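Local structure of pectate lyase 1 (Juniperus ashei, 1PXZ) at residues A[83-88]-A[107-112]; A[99-104]-A[119-124]; A[126-131]-A[171-176]. The protein cleaves pectate, a (1->4)-alpha-D-galacturonan, by elimination with low activity, using calcium as cofactor, and is the major allergen of cedar pollen. All blocks are in the same frame, centred on the assembly; numbering follows the deposited sequence.

Contact 1. Residues A[83-88]-A[107-112]; sequences PLYVAG and CLFMRK
Two successive turns of the right-handed parallel beta-helix of a polysaccharide lyase family 1 protein meet here, strand 84-85 forming the outermost rung of an eight-stranded parallel sheet and strand 108-111 the next one in. The backbone pairing is parallel, with Leu-84 opposite Leu-108 and Tyr-85 opposite Phe-109. Leu-84 N donates to Cys-107 O almost straight (171°), and Phe-109 N returns a bond to Leu-84 O. Phe-109 O then takes Val-86 N at 2.9 Å and also receives the CA-H of Tyr-85. Beyond this point the strands diverge, and a water donates to Val-86 O while accepting from Arg-111 N, continuing the pairing by proxy.

Aromatic packing fills the face that carries Tyr-85 and Phe-109. Pro-83 CB sits over the Phe-109 ring, 3.8 Å from its centroid, and Phe-109 CB in turn lies over one face of the Tyr-85 ring. The two rings meet obliquely, their planes 42° apart; CG is anti to the carbonyl carbon in both, and the rings differ in their turn about CB-CG.

On the reverse face, Leu-84 and Leu-108 lie side by side, pointing the same way toward the interior of the helix. Leu-84 CD2 meets Leu-108 CD2 at 3.6 Å, and helix 58-63 covers Leu-84 at this end of the sheet.

Back on the side of Tyr-85, Arg-111, with CG anti to its backbone N, bends at chi2 and chi3 and brings its guanidinium back across the phenol, its plane 60° from the ring, so that NH2 comes 3.1 Å from Tyr-85 OH.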
ATOM      1  N   PRO A  83     -13.661  -0.107 -12.877  1.00 10.79           N
ATOM      2  CA  PRO A  83     -12.814  -0.570 -11.760  1.00 13.58           C
ATOM      3  C   PRO A  83     -12.515  -2.062 -11.871  1.00 12.11           C
ATOM      4  O   PRO A  83     -13.381  -2.859 -12.226  1.00 11.00           O
ATOM      5  CB  PRO A  83     -13.714  -0.308 -10.548  1.00 14.73           C
ATOM      6  CG  PRO A  83     -14.526   0.886 -10.959  1.00 14.05           C
ATOM      7  CD  PRO A  83     -14.853   0.624 -12.418  1.00 11.63           C
ATOM      8  N   LEU A  84     -11.279  -2.472 -11.639  1.00  9.82           N
ATOM      9  CA  LEU A  84     -10.950  -3.888 -11.695  1.00  6.82           C
ATOM     10  C   LEU A  84     -11.015  -4.452 -10.283  1.00 10.98           C
ATOM     11  O   LEU A  84     -10.155  -4.081  -9.479  1.00 11.88           O
ATOM     12  CB  LEU A  84      -9.554  -4.084 -12.257  1.00  7.50           C
ATOM     13  CG  LEU A  84      -8.967  -5.491 -12.142  1.00 10.21           C
ATOM     14  CD1 LEU A  84      -9.922  -6.533 -12.703  1.00 13.28           C
ATOM     15  CD2 LEU A  84      -7.619  -5.549 -12.850  1.00 18.56           C
ATOM     16  N   TYR A  85     -12.003  -5.298 -10.035  1.00  9.87           N
ATOM     17  CA  TYR A  85     -12.066  -6.011  -8.766  1.00 11.90           C
ATOM     18  C   TYR A  85     -11.210  -7.268  -8.845  1.00 15.78           C
ATOM     19  O   TYR A  85     -11.383  -8.083  -9.754  1.00 13.40           O
ATOM     20  CB  TYR A  85     -13.522  -6.350  -8.451  1.00 14.36           C
ATOM     21  CG  TYR A  85     -14.218  -5.104  -7.964  1.00 12.00           C
ATOM     22  CD1 TYR A  85     -14.162  -4.776  -6.617  1.00 11.07           C
ATOM     23  CD2 TYR A  85     -14.899  -4.294  -8.859  1.00 13.59           C
ATOM     24  CE1 TYR A  85     -14.788  -3.640  -6.147  1.00 15.88           C
ATOM     25  CE2 TYR A  85     -15.525  -3.155  -8.386  1.00 18.16           C
ATOM     26  CZ  TYR A  85     -15.466  -2.841  -7.047  1.00 21.21           C
ATOM     27  OH  TYR A  85     -16.093  -1.703  -6.581  1.00 29.80           O
ATOM     28  N   VAL A  86     -10.285  -7.388  -7.908  1.00 11.34           N
ATOM     29  CA  VAL A  86      -9.321  -8.476  -7.867  1.00  8.60           C
ATOM     30  C   VAL A  86      -9.785  -9.512  -6.839  1.00 13.22           C
ATOM     31  O   VAL A  86      -9.944  -9.197  -5.647  1.00 14.21           O
ATOM     32  CB  VAL A  86      -7.897  -8.012  -7.517  1.00  9.54           C
ATOM     33  CG1 VAL A  86      -6.957  -9.223  -7.445  1.00 12.21           C
ATOM     34  CG2 VAL A  86      -7.323  -7.007  -8.511  1.00 10.31           C
ATOM     35  N   ALA A  87     -10.015 -10.748  -7.240  1.00  8.49           N
ATOM     36  CA  ALA A  87     -10.497 -11.787  -6.334  1.00 10.20           C
ATOM     37  C   ALA A  87      -9.458 -12.183  -5.302  1.00  9.58           C
ATOM     38  O   ALA A  87      -8.272 -11.836  -5.348  1.00 12.56           O
ATOM     39  CB  ALA A  87     -10.933 -12.983  -7.196  1.00 13.56           C
ATOM     40  N   GLY A  88      -9.827 -12.978  -4.296  1.00 10.34           N
ATOM     41  CA  GLY A  88      -8.797 -13.386  -3.327  1.00 13.05           C
ATOM     42  C   GLY A  88      -7.883 -14.462  -3.893  1.00 14.31           C
ATOM     43  O   GLY A  88      -8.196 -15.017  -4.957  1.00 12.10           O
ATOM     44  N   CYS A 107      -8.599   2.022 -11.592  1.00 10.95           N
ATOM     45  CA  CYS A 107      -7.497   1.110 -11.289  1.00  6.31           C
ATOM     46  C   CYS A 107      -7.952  -0.064 -10.446  1.00 13.75           C
ATOM     47  O   CYS A 107      -8.977  -0.679 -10.798  1.00 12.27           O
ATOM     48  CB  CYS A 107      -6.351   1.940 -10.666  1.00 12.15           C
ATOM     49  SG  CYS A 107      -5.647   3.048 -11.943  1.00 17.47           S
ATOM     50  N   LEU A 108      -7.253  -0.400  -9.371  1.00 10.71           N
ATOM     51  CA  LEU A 108      -7.422  -1.685  -8.703  1.00  9.06           C
ATOM     52  C   LEU A 108      -8.219  -1.602  -7.405  1.00 13.95           C
ATOM     53  O   LEU A 108      -8.009  -0.702  -6.581  1.00 12.21           O
ATOM     54  CB  LEU A 108      -6.066  -2.312  -8.342  1.00  9.31           C
ATOM     55  CG  LEU A 108      -5.099  -2.509  -9.525  1.00 10.05           C
ATOM     56  CD1 LEU A 108      -3.784  -3.088  -9.032  1.00 13.05           C
ATOM     57  CD2 LEU A 108      -5.751  -3.369 -10.596  1.00 10.91           C
ATOM     58  N   PHE A 109      -9.121  -2.571  -7.280  1.00  8.60           N
ATOM     59  CA  PHE A 109     -10.079  -2.612  -6.193  1.00  9.87           C
ATOM     60  C   PHE A 109     -10.117  -4.007  -5.582  1.00  9.65           C
ATOM     61  O   PHE A 109     -10.082  -5.013  -6.274  1.00  9.80           O
ATOM     62  CB  PHE A 109     -11.494  -2.231  -6.670  1.00 10.89           C
ATOM     63  CG  PHE A 109     -11.639  -0.765  -7.058  1.00 13.27           C
ATOM     64  CD1 PHE A 109     -11.105  -0.275  -8.242  1.00 12.82           C
ATOM     65  CD2 PHE A 109     -12.312   0.112  -6.226  1.00 15.29           C
ATOM     66  CE1 PHE A 109     -11.200   1.055  -8.617  1.00 12.81           C
ATOM     67  CE2 PHE A 109     -12.417   1.446  -6.580  1.00 15.39           C
ATOM     68  CZ  PHE A 109     -11.877   1.908  -7.761  1.00 14.39           C
ATOM     69  N   MET A 110     -10.189  -4.048  -4.258  1.00 12.43           N
ATOM     70  CA  MET A 110     -10.367  -5.322  -3.562  1.00 14.41           C
ATOM     71  C   MET A 110     -11.474  -5.149  -2.528  1.00 15.76           C
ATOM     72  O   MET A 110     -11.425  -4.195  -1.731  1.00 11.79           O
ATOM     73  CB  MET A 110      -9.063  -5.764  -2.901  1.00 10.07           C
ATOM     74  CG  MET A 110      -8.009  -6.258  -3.900  1.00 16.11           C
ATOM     75  SD  MET A 110      -6.363  -5.945  -3.236  1.00 36.01           S
ATOM     76  CE  MET A 110      -6.253  -4.167  -3.549  1.00 30.05           C
ATOM     77  N   ARG A 111     -12.467  -6.037  -2.554  1.00  9.44           N
ATOM     78  CA  ARG A 111     -13.569  -5.851  -1.598  1.00 12.40           C
ATOM     79  C   ARG A 111     -13.987  -7.201  -1.028  1.00 14.93           C
ATOM     80  O   ARG A 111     -14.336  -8.129  -1.754  1.00 12.67           O
ATOM     81  CB  ARG A 111     -14.753  -5.145  -2.248  1.00 18.90           C
ATOM     82  CG  ARG A 111     -15.930  -4.947  -1.304  1.00 22.40           C
ATOM     83  CD  ARG A 111     -17.241  -5.148  -2.054  1.00 45.90           C
ATOM     84  NE  ARG A 111     -17.386  -4.211  -3.156  1.00 59.70           N
ATOM     85  CZ  ARG A 111     -18.130  -4.387  -4.240  1.00 66.96           C
ATOM     86  NH1 ARG A 111     -18.832  -5.504  -4.388  1.00 86.57           N
ATOM     87  NH2 ARG A 111     -18.172  -3.444  -5.175  1.00 50.47           N
ATOM     88  N   LYS A 112     -13.930  -7.338   0.292  1.00 14.00           N
ATOM     89  CA  LYS A 112     -14.308  -8.611   0.903  1.00 14.62           C
ATOM     90  C   LYS A 112     -13.560  -9.811   0.339  1.00 13.58           C
ATOM     91  O   LYS A 112     -14.168 -10.829  -0.012  1.00 15.14           O
ATOM     92  CB  LYS A 112     -15.820  -8.832   0.752  1.00 20.96           C
ATOM     93  CG  LYS A 112     -16.658  -7.790   1.474  1.00 29.04           C
ATOM     94  CD  LYS A 112     -18.132  -8.174   1.419  1.00 40.16           C
ATOM     95  CE  LYS A 112     -18.919  -7.503   2.535  1.00 49.35           C
ATOM     96  NZ  LYS A 112     -18.082  -6.536   3.302  1.00 67.06           N
TER
HETATM   97  O   HOH W   1     -12.443  -7.806  -4.856  1.00 10.05           O

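Contact 2. Residues A[99-104]-A[119-124]; sequences VHLGNG and HSLHIH
Three histidine rings set the character of this contact: His-100 from one beta-helix turn, His-122 and His-124 from the next. His-100 and His-122 occupy equivalent positions on adjacent parallel strands, and both hold CG anti to the carbonyl carbon, so their imidazoles leave the sheet side by side in the same direction. The result is an offset stack, planes 6° apart and centroids 3.9 Å apart, in which His-100 NE2 lies over the rim of the His-122 ring near CG. His-122 CB also rests over the His-100 face, while Val-99 O lies at the His-122 edge, in its plane.

His-124 arrives differently. Its CG takes the crowded position between backbone N and carbonyl carbon (chi1 53°), which swings the ring back toward His-100. The two meet rim to rim, planes 67° apart, with His-124 NE2 only 3.0 Å from His-100 CD2. With the two NE2 atoms 4.1 Å apart, a positive charge on one ring would probably disfavour a second on the other.

Straight backbone bonds keep the rings in step. Leu-101 N donates nearly straight to His-122 O, and His-124 N donates to Leu-101 O. Asn-103 N continues the pairing to His-124 O at 2.9 Å; Gly-102, just before Asn-103, has backbone angles that call for glycine, and a CB there would run into His-124 O. The Asn-103 side chain folds back on strand 99-102, ND2 meeting His-100 O from above the carbonyl plane, and ND2 also binds Ile-78 O.

On the face opposite the histidines, Leu-101 and Ile-123 point into the helix and pack against Leu-108 of strand 108-111. Strand 99-102 lies between strands 76-78 and 122-124, and strand 167-169 continues the stack beyond His-122 and His-124.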
ATOM      1  N   VAL A  99       4.823  -2.862 -16.710  1.00 10.51           N
ATOM      2  CA  VAL A  99       3.365  -2.808 -16.678  1.00  7.91           C
ATOM      3  C   VAL A  99       2.875  -1.520 -16.035  1.00 15.49           C
ATOM      4  O   VAL A  99       3.264  -1.240 -14.901  1.00 10.57           O
ATOM      5  CB  VAL A  99       2.851  -4.005 -15.862  1.00  9.60           C
ATOM      6  CG1 VAL A  99       1.340  -3.995 -15.796  1.00 18.92           C
ATOM      7  CG2 VAL A  99       3.448  -5.255 -16.496  1.00 11.12           C
ATOM      8  N   HIS A 100       2.063  -0.786 -16.771  1.00 10.70           N
ATOM      9  CA  HIS A 100       1.514   0.494 -16.363  1.00  7.79           C
ATOM     10  C   HIS A 100      -0.002   0.407 -16.419  1.00 17.24           C
ATOM     11  O   HIS A 100      -0.526   0.172 -17.513  1.00 12.42           O
ATOM     12  CB  HIS A 100       2.003   1.642 -17.246  1.00  9.97           C
ATOM     13  CG  HIS A 100       3.452   1.990 -17.095  1.00 12.06           C
ATOM     14  ND1 HIS A 100       4.493   1.217 -17.535  1.00 19.76           N
ATOM     15  CD2 HIS A 100       4.047   3.064 -16.520  1.00 11.09           C
ATOM     16  CE1 HIS A 100       5.642   1.785 -17.251  1.00 10.51           C
ATOM     17  NE2 HIS A 100       5.399   2.927 -16.625  1.00 19.27           N
ATOM     18  N   LEU A 101      -0.655   0.591 -15.275  1.00  8.71           N
ATOM     19  CA  LEU A 101      -2.098   0.673 -15.140  1.00  6.15           C
ATOM     20  C   LEU A 101      -2.517   2.107 -14.818  1.00  9.07           C
ATOM     21  O   LEU A 101      -1.710   2.867 -14.271  1.00 11.83           O
ATOM     22  CB  LEU A 101      -2.625  -0.237 -14.016  1.00  9.18           C
ATOM     23  CG  LEU A 101      -2.025  -1.646 -13.991  1.00 14.65           C
ATOM     24  CD1 LEU A 101      -2.544  -2.480 -12.827  1.00 13.71           C
ATOM     25  CD2 LEU A 101      -2.324  -2.325 -15.327  1.00 15.63           C
ATOM     26  N   GLY A 102      -3.747   2.486 -15.115  1.00  9.33           N
ATOM     27  CA  GLY A 102      -4.299   3.804 -14.879  1.00 10.96           C
ATOM     28  C   GLY A 102      -4.461   4.504 -16.227  1.00 17.36           C
ATOM     29  O   GLY A 102      -5.402   4.182 -16.960  1.00 12.73           O
ATOM     30  N   ASN A 103      -3.564   5.439 -16.536  1.00 12.08           N
ATOM     31  CA  ASN A 103      -3.582   5.980 -17.910  1.00 12.65           C
ATOM     32  C   ASN A 103      -4.920   6.595 -18.289  1.00 17.51           C
ATOM     33  O   ASN A 103      -5.353   6.463 -19.442  1.00 16.92           O
ATOM     34  CB  ASN A 103      -3.235   4.829 -18.859  1.00 18.01           C
ATOM     35  CG  ASN A 103      -1.951   4.088 -18.545  1.00 30.15           C
ATOM     36  OD1 ASN A 103      -0.886   4.713 -18.480  1.00 25.86           O
ATOM     37  ND2 ASN A 103      -1.973   2.763 -18.351  1.00 17.47           N
ATOM     38  N   GLY A 104      -5.603   7.264 -17.377  1.00 15.77           N
ATOM     39  CA  GLY A 104      -6.917   7.862 -17.553  1.00 18.91           C
ATOM     40  C   GLY A 104      -8.092   6.977 -17.195  1.00 26.73           C
ATOM     41  O   GLY A 104      -9.243   7.428 -17.195  1.00 22.65           O
ATOM     42  N   HIS A 119       2.453  -6.636  -6.795  1.00  5.71           N
ATOM     43  CA  HIS A 119       3.885  -6.437  -6.758  1.00  7.99           C
ATOM     44  C   HIS A 119       4.461  -6.000  -8.107  1.00 11.85           C
ATOM     45  O   HIS A 119       4.121  -6.587  -9.134  1.00  6.82           O
ATOM     46  CB  HIS A 119       4.504  -7.760  -6.336  1.00  3.03           C
ATOM     47  CG  HIS A 119       5.981  -7.898  -6.442  1.00  5.43           C
ATOM     48  ND1 HIS A 119       6.836  -7.495  -5.432  1.00  6.56           N
ATOM     49  CD2 HIS A 119       6.764  -8.428  -7.413  1.00  9.64           C
ATOM     50  CE1 HIS A 119       8.094  -7.757  -5.800  1.00  8.26           C
ATOM     51  NE2 HIS A 119       8.073  -8.317  -7.001  1.00 10.75           N
ATOM     52  N   SER A 120       5.324  -5.016  -8.039  1.00  7.75           N
ATOM     53  CA  SER A 120       6.137  -4.501  -9.140  1.00  4.87           C
ATOM     54  C   SER A 120       5.320  -4.000 -10.325  1.00 11.62           C
ATOM     55  O   SER A 120       5.652  -4.226 -11.500  1.00  7.13           O
ATOM     56  CB  SER A 120       7.150  -5.579  -9.544  1.00  8.80           C
ATOM     57  OG  SER A 120       8.195  -5.017 -10.318  1.00 18.14           O
ATOM     58  N   LEU A 121       4.274  -3.259  -9.985  1.00  8.57           N
ATOM     59  CA  LEU A 121       3.440  -2.568 -10.955  1.00  7.86           C
ATOM     60  C   LEU A 121       3.689  -1.063 -10.946  1.00 13.50           C
ATOM     61  O   LEU A 121       3.963  -0.434  -9.919  1.00  8.50           O
ATOM     62  CB  LEU A 121       1.950  -2.776 -10.668  1.00  6.45           C
ATOM     63  CG  LEU A 121       1.485  -4.220 -10.498  1.00  8.83           C
ATOM     64  CD1 LEU A 121       0.041  -4.283 -10.026  1.00  8.55           C
ATOM     65  CD2 LEU A 121       1.715  -4.961 -11.821  1.00 14.28           C
ATOM     66  N   HIS A 122       3.548  -0.474 -12.137  1.00  7.47           N
ATOM     67  CA  HIS A 122       3.454   0.988 -12.181  1.00  9.00           C
ATOM     68  C   HIS A 122       1.980   1.382 -12.189  1.00 12.51           C
ATOM     69  O   HIS A 122       1.252   0.872 -13.064  1.00 11.47           O
ATOM     70  CB  HIS A 122       4.083   1.550 -13.437  1.00  5.84           C
ATOM     71  CG  HIS A 122       5.506   1.199 -13.705  1.00 10.90           C
ATOM     72  ND1 HIS A 122       6.518   2.101 -13.413  1.00 11.86           N
ATOM     73  CD2 HIS A 122       6.095   0.104 -14.246  1.00  9.33           C
ATOM     74  CE1 HIS A 122       7.677   1.561 -13.756  1.00 11.34           C
ATOM     75  NE2 HIS A 122       7.456   0.357 -14.260  1.00 14.95           N
ATOM     76  N   ILE A 123       1.491   2.231 -11.314  1.00  8.92           N
ATOM     77  CA  ILE A 123       0.092   2.669 -11.430  1.00  7.98           C
ATOM     78  C   ILE A 123       0.086   4.186 -11.371  1.00 16.48           C
ATOM     79  O   ILE A 123       0.604   4.740 -10.406  1.00  8.75           O
ATOM     80  CB  ILE A 123      -0.831   2.081 -10.357  1.00 14.40           C
ATOM     81  CG1 ILE A 123      -0.656   0.574 -10.195  1.00 11.89           C
ATOM     82  CG2 ILE A 123      -2.279   2.444 -10.642  1.00 13.33           C
ATOM     83  CD1 ILE A 123      -1.451  -0.075  -9.084  1.00 13.15           C
ATOM     84  N   HIS A 124      -0.460   4.829 -12.397  1.00  6.65           N
ATOM     85  CA  HIS A 124      -0.525   6.288 -12.383  1.00  6.61           C
ATOM     86  C   HIS A 124      -1.630   6.774 -13.313  1.00 12.99           C
ATOM     87  O   HIS A 124      -2.035   6.002 -14.185  1.00 11.68           O
ATOM     88  CB  HIS A 124       0.821   6.871 -12.806  1.00  8.44           C
ATOM     89  CG  HIS A 124       1.277   6.313 -14.113  1.00 14.25           C
ATOM     90  ND1 HIS A 124       0.705   6.735 -15.298  1.00 20.70           N
ATOM     91  CD2 HIS A 124       2.215   5.397 -14.440  1.00 17.31           C
ATOM     92  CE1 HIS A 124       1.277   6.101 -16.304  1.00 20.49           C
ATOM     93  NE2 HIS A 124       2.189   5.287 -15.809  1.00 17.92           N
TER
HETATM   94  O   HOH W   2       6.092  -3.448 -14.222  1.00 14.12           O

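Contact 3. Residues A[126-131]-A[171-176]; sequences CNTSVL and CSDGLI
Asp-173 OD2 is the best-held polar atom here, gripped by two hydrogen bonds: one from Ser-172 OG at 3.0 Å and one from the backbone N of Gly-150. The serine hydroxyl approaches from well above the carboxylate plane. Its position follows from chi1 of Ser-172 (62°), which places OG between the backbone N and the carbonyl carbon and so lets it reach the next residue's acid. Thr-128 OG1 stands farther off, 4.2 Å from Asp-173 OD2, as the two side chains cross obliquely.

Across the segments the hold is mainly through backbone atoms and sulfur. Ser-172 N donates to Cys-126 O at 3.1 Å, in the plane of that carbonyl. Beside it, Cys-126 N points at Cys-171 SG, an N-H...S hydrogen bond of 3.4 Å with an angle of 156°. Both cysteines set SG anti to the carbonyl carbon, and the sulfurs face each other at 3.4 Å, too far for a covalent link; Cys-126 SG is already joined to Cys-107 in a disulfide. Cys-171 therefore offers its sulfur as acceptor and packing partner. At the margin, Ser-172 OG comes 3.8 Å from Asn-127 CA, and Asn-127 ND2 lies near Ser-172 CB.

This is a meeting of loops at the surface of the parallel beta-helix. Residues 126-131 leave strand 122-124 on the way to the hairpin of strands 132-137 and 141-145, while residues 171-176 lead into strand 174-179, the chain turning a corner at Leu-175. Asp-173 is probably a calcium ligand together with Asp-149 and Asp-177, as in related pectate lyases, and its side chain touches that of Asp-149. Two donors on OD2 should offset some of the repulsion between such closely set carboxylates and probably favour the ionised form of Asp-173, consistent with a role in binding calcium.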
ATOM      1  N   CYS A 126      -4.727   7.297 -12.446  1.00 12.17           N
ATOM      2  CA  CYS A 126      -6.032   6.698 -12.220  1.00 10.30           C
ATOM      3  C   CYS A 126      -7.106   7.772 -12.139  1.00 15.87           C
ATOM      4  O   CYS A 126      -6.894   8.867 -11.621  1.00 18.07           O
ATOM      5  CB  CYS A 126      -6.061   5.861 -10.929  1.00 14.62           C
ATOM      6  SG  CYS A 126      -4.767   4.589 -10.929  1.00 19.44           S
ATOM      7  N   ASN A 127      -8.284   7.468 -12.648  1.00 17.00           N
ATOM      8  CA  ASN A 127      -9.316   8.495 -12.743  1.00 17.86           C
ATOM      9  C   ASN A 127     -10.660   8.035 -12.223  1.00 15.13           C
ATOM     10  O   ASN A 127     -10.868   6.831 -12.134  1.00 20.39           O
ATOM     11  CB  ASN A 127      -9.494   8.872 -14.222  1.00 25.45           C
ATOM     12  CG  ASN A 127     -10.246  10.179 -14.364  1.00 34.79           C
ATOM     13  OD1 ASN A 127     -11.288  10.235 -15.015  1.00 71.76           O
ATOM     14  ND2 ASN A 127      -9.689  11.213 -13.749  1.00 35.62           N
ATOM     15  N   THR A 128     -11.523   8.986 -11.908  1.00 21.91           N
ATOM     16  CA  THR A 128     -12.882   8.701 -11.465  1.00 20.45           C
ATOM     17  C   THR A 128     -13.587   7.759 -12.435  1.00 20.39           C
ATOM     18  O   THR A 128     -13.520   7.889 -13.655  1.00 20.54           O
ATOM     19  CB  THR A 128     -13.713   9.989 -11.332  1.00 23.89           C
ATOM     20  OG1 THR A 128     -13.126  10.780 -10.286  1.00 31.74           O
ATOM     21  CG2 THR A 128     -15.143   9.661 -10.914  1.00 23.03           C
ATOM     22  N   SER A 129     -14.280   6.757 -11.880  1.00 19.49           N
ATOM     23  CA  SER A 129     -14.943   5.864 -12.842  1.00 16.51           C
ATOM     24  C   SER A 129     -16.386   6.298 -13.036  1.00 18.83           C
ATOM     25  O   SER A 129     -16.928   7.123 -12.298  1.00 20.21           O
ATOM     26  CB  SER A 129     -14.872   4.423 -12.343  1.00 14.80           C
ATOM     27  OG  SER A 129     -15.686   4.297 -11.168  1.00 25.90           O
ATOM     28  N   VAL A 130     -17.016   5.703 -14.040  1.00 27.61           N
ATOM     29  CA  VAL A 130     -18.430   5.914 -14.309  1.00 27.17           C
ATOM     30  C   VAL A 130     -19.284   4.773 -13.780  1.00 24.59           C
ATOM     31  O   VAL A 130     -18.883   3.610 -13.873  1.00 20.95           O
ATOM     32  CB  VAL A 130     -18.646   6.033 -15.829  1.00 35.71           C
ATOM     33  CG1 VAL A 130     -20.125   6.112 -16.145  1.00 43.11           C
ATOM     34  CG2 VAL A 130     -17.873   7.248 -16.320  1.00 43.91           C
ATOM     35  N   LEU A 131     -20.427   5.115 -13.211  1.00 25.27           N
ATOM     36  CA  LEU A 131     -21.384   4.106 -12.744  1.00 23.81           C
ATOM     37  C   LEU A 131     -21.634   3.123 -13.875  1.00 27.42           C
ATOM     38  O   LEU A 131     -21.684   3.495 -15.058  1.00 28.79           O
ATOM     39  CB  LEU A 131     -22.639   4.825 -12.300  1.00 33.55           C
ATOM     40  CG  LEU A 131     -23.922   4.039 -12.079  1.00 43.40           C
ATOM     41  CD1 LEU A 131     -23.880   3.291 -10.754  1.00 53.19           C
ATOM     42  CD2 LEU A 131     -25.114   4.985 -12.134  1.00 42.45           C
ATOM     43  N   CYS A 171      -2.326  10.246  -9.268  1.00 10.75           N
ATOM     44  CA  CYS A 171      -3.710   9.823  -9.451  1.00 12.71           C
ATOM     45  C   CYS A 171      -4.670  10.932  -9.069  1.00 21.29           C
ATOM     46  O   CYS A 171      -4.254  11.923  -8.461  1.00 16.14           O
ATOM     47  CB  CYS A 171      -3.983   8.552  -8.620  1.00 10.14           C
ATOM     48  SG  CYS A 171      -3.091   7.188  -9.439  1.00 15.16           S
ATOM     49  N   SER A 172      -5.957  10.786  -9.410  1.00 10.94           N
ATOM     50  CA  SER A 172      -6.836  11.930  -9.130  1.00 18.80           C
ATOM     51  C   SER A 172      -7.150  12.029  -7.647  1.00 21.85           C
ATOM     52  O   SER A 172      -7.291  13.150  -7.147  1.00 20.89           O
ATOM     53  CB  SER A 172      -8.118  11.854  -9.966  1.00 21.47           C
ATOM     54  OG  SER A 172      -8.846  10.681  -9.643  1.00 32.70           O
ATOM     55  N   ASP A 173      -7.250  10.913  -6.932  1.00 16.88           N
ATOM     56  CA  ASP A 173      -7.607  11.020  -5.507  1.00 16.70           C
ATOM     57  C   ASP A 173      -6.508  10.440  -4.644  1.00 16.28           C
ATOM     58  O   ASP A 173      -5.540  11.162  -4.385  1.00 20.27           O
ATOM     59  CB  ASP A 173      -8.948  10.328  -5.254  1.00 19.62           C
ATOM     60  CG  ASP A 173     -10.032  11.085  -6.020  1.00 36.18           C
ATOM     61  OD1 ASP A 173     -10.439  12.156  -5.517  1.00 36.70           O
ATOM     62  OD2 ASP A 173     -10.460  10.625  -7.097  1.00 54.23           O
ATOM     63  N   GLY A 174      -6.596   9.187  -4.200  1.00 11.45           N
ATOM     64  CA  GLY A 174      -5.506   8.649  -3.394  1.00 13.76           C
ATOM     65  C   GLY A 174      -4.639   7.638  -4.115  1.00 16.86           C
ATOM     66  O   GLY A 174      -4.935   7.163  -5.212  1.00 16.79           O
ATOM     67  N   LEU A 175      -3.512   7.266  -3.493  1.00  8.75           N
ATOM     68  CA  LEU A 175      -2.718   6.183  -4.049  1.00  8.55           C
ATOM     69  C   LEU A 175      -3.123   4.879  -3.378  1.00 12.26           C
ATOM     70  O   LEU A 175      -3.319   3.878  -4.059  1.00 14.52           O
ATOM     71  CB  LEU A 175      -1.223   6.463  -3.914  1.00 12.15           C
ATOM     72  CG  LEU A 175      -0.764   7.676  -4.748  1.00 12.08           C
ATOM     73  CD1 LEU A 175       0.725   7.915  -4.541  1.00  9.31           C
ATOM     74  CD2 LEU A 175      -1.090   7.459  -6.219  1.00 12.10           C
ATOM     75  N   ILE A 176      -3.257   4.842  -2.054  1.00  8.21           N
ATOM     76  CA  ILE A 176      -3.726   3.609  -1.415  1.00  8.40           C
ATOM     77  C   ILE A 176      -4.840   3.961  -0.445  1.00 14.77           C
ATOM     78  O   ILE A 176      -4.642   4.842   0.406  1.00 16.93           O
ATOM     79  CB  ILE A 176      -2.583   2.911  -0.679  1.00  8.98           C
ATOM     80  CG1 ILE A 176      -1.493   2.394  -1.623  1.00 12.98           C
ATOM     81  CG2 ILE A 176      -3.105   1.785   0.213  1.00 13.02           C
ATOM     82  CD1 ILE A 176      -0.315   1.794  -0.879  1.00 11.60           C
TER

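Overall arrangement
Contacts 1 and 2 lie on different faces of the same beta-helix turns: strand 99-102 is followed along the chain by strand 108-111, and inward side chains meet, Leu-108 CD1 of contact 1 reaching Ile-123 CD1 of contact 2 at 3.8 Å. Contact 3 is tied to contact 1 covalently, by the 2.0 Å disulfide between Cys-107 SG and Cys-126 SG, and abuts contact 2 where Gly-104 O comes 3.3 Å from Asn-127 CB. The putative calcium site lies nearest contact 3, which contains Asp-173; in contact 1 the Phe-109 side chain is about 7 Å from that of Asp-149, whereas in contact 2 the Ile-123 side chain is about 12 Å from that of Asp-173.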